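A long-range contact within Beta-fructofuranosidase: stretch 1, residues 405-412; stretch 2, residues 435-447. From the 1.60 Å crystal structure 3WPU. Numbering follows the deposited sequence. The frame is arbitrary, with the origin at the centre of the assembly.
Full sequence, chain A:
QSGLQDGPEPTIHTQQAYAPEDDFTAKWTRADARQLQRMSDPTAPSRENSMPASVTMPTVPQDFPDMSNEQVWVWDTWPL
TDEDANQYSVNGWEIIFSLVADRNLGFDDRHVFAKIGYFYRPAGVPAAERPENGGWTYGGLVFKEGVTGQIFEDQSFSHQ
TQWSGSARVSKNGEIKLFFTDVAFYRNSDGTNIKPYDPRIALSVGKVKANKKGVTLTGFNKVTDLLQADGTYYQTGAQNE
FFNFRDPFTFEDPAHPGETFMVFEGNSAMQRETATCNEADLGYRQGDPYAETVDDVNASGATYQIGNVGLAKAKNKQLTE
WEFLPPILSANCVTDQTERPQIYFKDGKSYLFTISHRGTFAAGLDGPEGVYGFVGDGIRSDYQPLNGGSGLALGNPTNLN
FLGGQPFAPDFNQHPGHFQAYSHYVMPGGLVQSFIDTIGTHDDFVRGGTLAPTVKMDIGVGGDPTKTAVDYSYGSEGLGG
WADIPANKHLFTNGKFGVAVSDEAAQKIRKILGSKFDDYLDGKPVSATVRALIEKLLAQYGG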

# COMPACT_ATOMS: atom_id res chain seq x y z
N GLN A 405 9.96 19.19 4.49
CA GLN A 405 9.06 18.27 5.19
C GLN A 405 7.61 18.63 4.94
O GLN A 405 7.30 19.78 4.62
CB GLN A 405 9.29 18.30 6.71
CG GLN A 405 10.65 17.85 7.17
CD GLN A 405 10.92 16.40 6.85
OE1 GLN A 405 10.00 15.58 6.81
NE2 GLN A 405 12.18 16.08 6.61
N PRO A 406 6.70 17.67 5.11
CA PRO A 406 5.29 17.96 4.89
C PRO A 406 4.71 19.06 5.78
O PRO A 406 3.68 19.62 5.45
CB PRO A 406 4.58 16.63 5.17
CG PRO A 406 5.63 15.61 5.28
CD PRO A 406 6.97 16.23 5.33
N PHE A 407 5.38 19.34 6.90
CA PHE A 407 4.99 20.39 7.83
C PHE A 407 5.86 21.63 7.67
O PHE A 407 5.64 22.62 8.36
CB PHE A 407 5.05 19.88 9.28
CG PHE A 407 6.32 19.18 9.63
CD1 PHE A 407 7.47 19.90 9.96
CD2 PHE A 407 6.39 17.79 9.58
CE1 PHE A 407 8.65 19.25 10.27
CE2 PHE A 407 7.57 17.14 9.88
CZ PHE A 407 8.70 17.86 10.22
N ALA A 408 6.80 21.60 6.73
CA ALA A 408 7.74 22.71 6.51
C ALA A 408 8.36 22.60 5.11
O ALA A 408 9.49 22.12 4.96
CB ALA A 408 8.82 22.70 7.59
N PRO A 409 7.59 23.00 4.07
CA PRO A 409 8.10 22.87 2.72
C PRO A 409 9.34 23.70 2.48
O PRO A 409 9.45 24.80 3.02
CB PRO A 409 6.94 23.36 1.85
CG PRO A 409 5.74 23.17 2.68
CD PRO A 409 6.17 23.38 4.09
N ASP A 410 10.26 23.18 1.69
CA ASP A 410 11.45 23.95 1.30
C ASP A 410 11.09 25.06 0.31
O ASP A 410 10.34 24.88 -0.64
CB ASP A 410 12.51 23.04 0.68
CG ASP A 410 13.82 23.77 0.41
OD1 ASP A 410 14.71 23.76 1.30
OD2 ASP A 410 13.98 24.30 -0.70
N PHE A 411 11.67 26.23 0.54
CA PHE A 411 11.48 27.38 -0.33
C PHE A 411 11.58 27.12 -1.85
O PHE A 411 10.85 27.72 -2.63
CB PHE A 411 12.51 28.46 0.06
CG PHE A 411 12.31 29.76 -0.64
CD1 PHE A 411 12.95 30.03 -1.84
CD2 PHE A 411 11.47 30.72 -0.09
CE1 PHE A 411 12.76 31.24 -2.49
CE2 PHE A 411 11.28 31.93 -0.73
CZ PHE A 411 11.92 32.18 -1.94
N ASN A 412 12.48 26.23 -2.28
CA ASN A 412 12.74 26.01 -3.70
C ASN A 412 12.16 24.68 -4.25
O ASN A 412 12.47 24.29 -5.37
CB ASN A 412 14.25 26.01 -3.94
CG ASN A 412 14.85 27.40 -3.82
OD1 ASN A 412 15.69 27.63 -2.96
ND2 ASN A 412 14.42 28.30 -4.66
N ILE A 435 -3.53 12.43 0.26
CA ILE A 435 -2.80 13.70 0.22
C ILE A 435 -2.19 14.05 1.57
O ILE A 435 -2.88 14.03 2.61
CB ILE A 435 -3.77 14.83 -0.15
CG1 ILE A 435 -4.36 14.62 -1.55
CG2 ILE A 435 -3.06 16.18 -0.09
CD1 ILE A 435 -5.46 15.58 -1.94
N ASP A 436 -0.89 14.35 1.57
CA ASP A 436 -0.23 14.69 2.81
C ASP A 436 -0.16 16.20 2.87
O ASP A 436 -0.87 16.82 3.68
CB ASP A 436 1.14 14.04 2.94
CG ASP A 436 1.74 14.20 4.33
OD1 ASP A 436 1.22 15.00 5.14
OD2 ASP A 436 2.75 13.56 4.60
N THR A 437 0.64 16.80 1.99
CA THR A 437 0.72 18.27 1.90
C THR A 437 0.72 18.74 0.45
O THR A 437 1.33 18.11 -0.39
CB THR A 437 2.00 18.77 2.56
OG1 THR A 437 2.00 18.38 3.92
CG2 THR A 437 2.16 20.33 2.47
N ILE A 438 0.08 19.88 0.17
CA ILE A 438 0.22 20.53 -1.13
C ILE A 438 0.43 22.00 -0.84
O ILE A 438 -0.31 22.57 -0.05
CB ILE A 438 -1.01 20.37 -2.04
CG1 ILE A 438 -1.23 18.88 -2.34
CG2 ILE A 438 -0.82 21.14 -3.33
CD1 ILE A 438 -2.50 18.58 -3.12
N GLY A 439 1.47 22.56 -1.43
CA GLY A 439 1.72 24.01 -1.30
C GLY A 439 3.16 24.37 -1.07
O GLY A 439 4.04 23.52 -0.94
N THR A 440 3.40 25.68 -1.00
CA THR A 440 4.73 26.22 -0.84
C THR A 440 4.95 26.54 0.64
O THR A 440 4.02 26.40 1.45
CB THR A 440 4.90 27.49 -1.70
OG1 THR A 440 3.79 28.36 -1.46
CG2 THR A 440 4.92 27.14 -3.16
N HIS A 441 6.16 26.97 0.97
CA HIS A 441 6.58 27.19 2.36
C HIS A 441 5.65 28.13 3.14
O HIS A 441 5.42 27.92 4.33
CB HIS A 441 8.01 27.73 2.38
CG HIS A 441 8.13 29.11 1.81
ND1 HIS A 441 8.24 30.23 2.60
CD2 HIS A 441 8.11 29.55 0.53
CE1 HIS A 441 8.30 31.31 1.84
NE2 HIS A 441 8.22 30.92 0.58
N ASP A 442 5.11 29.14 2.47
CA ASP A 442 4.22 30.13 3.10
C ASP A 442 2.73 29.94 2.76
O ASP A 442 1.89 30.77 3.10
CB ASP A 442 4.66 31.54 2.71
CG ASP A 442 4.66 31.76 1.20
OD1 ASP A 442 4.55 30.77 0.43
OD2 ASP A 442 4.79 32.93 0.78
N ASP A 443 2.39 28.83 2.11
CA ASP A 443 1.05 28.66 1.58
C ASP A 443 0.82 27.19 1.27
O ASP A 443 0.75 26.79 0.10
CB ASP A 443 0.87 29.49 0.31
CG ASP A 443 -0.50 29.31 -0.33
OD1 ASP A 443 -1.49 29.11 0.39
OD2 ASP A 443 -0.57 29.34 -1.57
N PHE A 444 0.69 26.40 2.33
CA PHE A 444 0.45 24.97 2.17
C PHE A 444 -0.70 24.50 3.01
O PHE A 444 -1.10 25.17 3.97
CB PHE A 444 1.72 24.16 2.47
CG PHE A 444 2.15 24.17 3.92
CD1 PHE A 444 1.74 23.16 4.80
CD2 PHE A 444 3.02 25.16 4.40
CE1 PHE A 444 2.17 23.15 6.12
CE2 PHE A 444 3.44 25.16 5.72
CZ PHE A 444 3.02 24.16 6.58
N VAL A 445 -1.23 23.33 2.66
CA VAL A 445 -2.34 22.75 3.37
C VAL A 445 -2.09 21.27 3.51
O VAL A 445 -1.40 20.68 2.66
CB VAL A 445 -3.69 22.95 2.64
CG1 VAL A 445 -4.09 24.43 2.67
CG2 VAL A 445 -3.67 22.44 1.23
N ARG A 446 -2.61 20.71 4.59
CA ARG A 446 -2.57 19.25 4.82
C ARG A 446 -3.83 18.62 4.28
O ARG A 446 -4.91 19.22 4.30
CB ARG A 446 -2.41 18.94 6.30
CG ARG A 446 -1.24 19.64 6.96
CD ARG A 446 0.09 19.47 6.24
NE ARG A 446 0.62 18.11 6.38
CZ ARG A 446 1.33 17.68 7.43
NH1 ARG A 446 1.56 18.49 8.45
NH2 ARG A 446 1.81 16.43 7.46
N GLY A 447 -3.70 17.38 3.82
CA GLY A 447 -4.80 16.68 3.18
C GLY A 447 -5.59 15.81 4.11
O GLY A 447 -6.65 16.19 4.60
O HOH W 1 8.03 26.35 -1.17

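Stretch 1 has no regular helix or strand and lies against a hairpin formed by stretch 2. The contact buries 465 Å². Side chains of stretch 2 meet both prolines and backbone oxygens of stretch 1.

One direct hydrogen bond joins the stretches. Thr437 points its CB toward stretch 1, and its m rotamer (chi1 -60°) brings OG1 to 2.6 Å from Pro406 O. OG1 is the donor. Thr437 OG1 also lies 3.4 Å from Pro406 CB, so the hydroxyl packs against the ring as well.

Arg446 starts sideways, but three successive m angles fold its end back toward Pro406. The bent chain lets Arg446 NH2 form a salt bridge with Asp436 OD1 at 2.8 Å. Asp436 is t, with its carboxylate turned to meet the guanidinium. The salt bridge helps hold the guanidinium, which is also hydrogen-bonded elsewhere in the structure. Pro406 O and Phe407 N lie over one of its faces. Arg446 NE is 3.5 Å from Pro406 O. Phe407 points away overall, yet its CB still lies 3.8 Å from Arg446 NH1.

Phe444 adopts p (chi1 68°) and points toward stretch 1. Pro409 sits over one face of its ring. Pro409 CD is 3.8 Å from the centroid of the Phe444 ring and only 22° off the normal, a CH-pi contact. Phe444 CZ also comes within 3.5 Å of Phe407 O.

His441 is likewise p (chi1 67°), which sets its ring where Phe411 can reach it. His441 CB is 3.3 Å from Pro409 O. Phe411 is t, and although its CB points sideways, its ring reaches the imidazole. Phe411 CD2 lies over one face of His441, 3.3 Å from NE2. The ring planes meet at 44°, an oblique pairing.

Water 1 bridges the backbones nearby. Water 1 accepts from His441 N at 2.9 Å and lies 2.8 Å from Asp410 O.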